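Local coordinates for protein Afp1 (PDB 6RBN) that probably builds the inner tube, enclosed by the sheath, of the anti-feeding prophage, a contractile injection system, at residues Phe30-Gly35 / Thr65-Val70. Sequence-based numbering, arbitrary orientation.
Sequences FTSASG and TLSKGV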
loop_
_atom_site.group_PDB
_atom_site.type_symbol
_atom_site.label_atom_id
_atom_site.label_comp_id
_atom_site.label_asym_id
_atom_site.label_seq_id
_atom_site.Cartn_x
_atom_site.Cartn_y
_atom_site.Cartn_z
ATOM N N PHE A 30 -30.303 32.411 -10.321
ATOM C CA PHE A 30 -30.662 31.582 -9.182
ATOM C C PHE A 30 -29.859 30.291 -9.190
ATOM O O PHE A 30 -29.334 29.865 -10.219
ATOM C CB PHE A 30 -32.160 31.263 -9.173
ATOM C CG PHE A 30 -33.021 32.424 -8.796
ATOM C CD1 PHE A 30 -33.213 32.751 -7.471
ATOM C CD2 PHE A 30 -33.632 33.193 -9.764
ATOM C CE1 PHE A 30 -34.002 33.821 -7.118
ATOM C CE2 PHE A 30 -34.424 34.262 -9.414
ATOM C CZ PHE A 30 -34.605 34.575 -8.091
ATOM N N THR A 31 -29.774 29.671 -8.017
ATOM C CA THR A 31 -29.077 28.406 -7.841
ATOM C C THR A 31 -30.023 27.222 -7.974
ATOM O O THR A 31 -29.713 26.244 -8.657
ATOM C CB THR A 31 -28.396 28.374 -6.476
ATOM O OG1 THR A 31 -27.538 29.508 -6.359
ATOM C CG2 THR A 31 -27.563 27.121 -6.320
ATOM N N SER A 32 -31.178 27.299 -7.322
ATOM C CA SER A 32 -32.153 26.225 -7.334
ATOM C C SER A 32 -33.512 26.769 -7.744
ATOM O O SER A 32 -33.775 27.969 -7.656
ATOM C CB SER A 32 -32.259 25.545 -5.968
ATOM O OG SER A 32 -31.037 24.930 -5.608
ATOM N N ALA A 33 -34.368 25.857 -8.193
ATOM C CA ALA A 33 -35.739 26.186 -8.568
ATOM C C ALA A 33 -36.544 24.900 -8.482
ATOM O O ALA A 33 -36.326 23.988 -9.282
ATOM C CB ALA A 33 -35.797 26.778 -9.967
ATOM N N SER A 34 -37.458 24.819 -7.525
ATOM C CA SER A 34 -38.227 23.605 -7.310
ATOM C C SER A 34 -39.686 23.943 -7.045
ATOM O O SER A 34 -40.037 25.085 -6.745
ATOM C CB SER A 34 -37.661 22.788 -6.144
ATOM O OG SER A 34 -37.802 23.487 -4.923
ATOM N N GLY A 35 -40.532 22.929 -7.170
ATOM C CA GLY A 35 -41.932 23.059 -6.829
ATOM C C GLY A 35 -42.840 23.512 -7.943
ATOM O O GLY A 35 -43.903 24.073 -7.664
ATOM N N THR A 65 -40.165 27.384 -5.003
ATOM C CA THR A 65 -39.008 27.744 -4.198
ATOM C C THR A 65 -37.864 28.153 -5.110
ATOM O O THR A 65 -37.420 27.360 -5.943
ATOM C CB THR A 65 -38.585 26.575 -3.311
ATOM O OG1 THR A 65 -39.610 26.303 -2.346
ATOM C CG2 THR A 65 -37.279 26.877 -2.615
ATOM N N LEU A 66 -37.395 29.385 -4.952
ATOM C CA LEU A 66 -36.212 29.888 -5.635
ATOM C C LEU A 66 -35.163 30.230 -4.591
ATOM O O LEU A 66 -35.496 30.721 -3.510
ATOM C CB LEU A 66 -36.534 31.128 -6.468
ATOM C CG LEU A 66 -37.499 31.004 -7.644
ATOM C CD1 LEU A 66 -37.773 32.367 -8.234
ATOM C CD2 LEU A 66 -36.934 30.090 -8.690
ATOM N N SER A 67 -33.897 29.971 -4.899
ATOM C CA SER A 67 -32.834 30.289 -3.957
ATOM C C SER A 67 -31.607 30.791 -4.699
ATOM O O SER A 67 -31.189 30.189 -5.689
ATOM C CB SER A 67 -32.470 29.078 -3.097
ATOM O OG SER A 67 -31.867 28.070 -3.875
ATOM N N LYS A 68 -31.038 31.891 -4.214
ATOM C CA LYS A 68 -29.830 32.467 -4.783
ATOM C C LYS A 68 -28.944 32.966 -3.654
ATOM O O LYS A 68 -29.329 32.956 -2.484
ATOM C CB LYS A 68 -30.144 33.607 -5.750
ATOM C CG LYS A 68 -30.740 34.824 -5.087
ATOM C CD LYS A 68 -30.939 35.925 -6.095
ATOM C CE LYS A 68 -29.593 36.474 -6.518
ATOM N NZ LYS A 68 -29.708 37.640 -7.420
ATOM N N GLY A 69 -27.751 33.424 -4.016
ATOM C CA GLY A 69 -26.795 33.888 -3.036
ATOM C C GLY A 69 -26.958 35.353 -2.693
ATOM O O GLY A 69 -27.686 36.095 -3.345
ATOM N N VAL A 70 -26.259 35.767 -1.642
ATOM C CA VAL A 70 -26.277 37.152 -1.187
ATOM C C VAL A 70 -25.070 37.867 -1.781
ATOM O O VAL A 70 -23.930 37.428 -1.603
ATOM C CB VAL A 70 -26.274 37.236 0.345
ATOM C CG1 VAL A 70 -26.181 38.674 0.801
ATOM C CG2 VAL A 70 -27.518 36.595 0.901
#
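L66 lies over one face of the F30 ring, its CB 4.1 Å from the centroid in a CH-pi contact, and L66 CD1 reaches the rim of the same face. The other L66 methyl, CD2, turns to A33 CB at 3.7 Å, making a small apolar patch on one face of the sheet. K68 comes to the side of the ring away from L66: CG set between the backbone N and the carbonyl carbon (chi1 67°) and a bend at chi3 carry the chain past the ring, CB, CG and CD running by CD1 and CE1, and NZ offers at most a weak, distant cation-pi attraction. S32, S34, T65 and S67 occupy the other face of the sheet, where S34 OG lies alongside T65 CB at 3.6 Å.

The backbones illustrate how an antiparallel pairing can absorb an extra residue. S34 and T65 form a hydrogen-bonded pair, joined by two backbone bonds. Further along, S67 O receives both T31 N (2.8 Å) and, weakly, S32 N, the pattern of a classic beta bulge.

On its other edge strand 63-69 pairs antiparallel with strand 134-140, L66 bonding to I137 through the backbone and packing on I137 and L139, while V21 and L23 of strand 19-23 touch F30. Beyond S32 and A33, a strand of a neighbouring subunit extends the sheet across the interface.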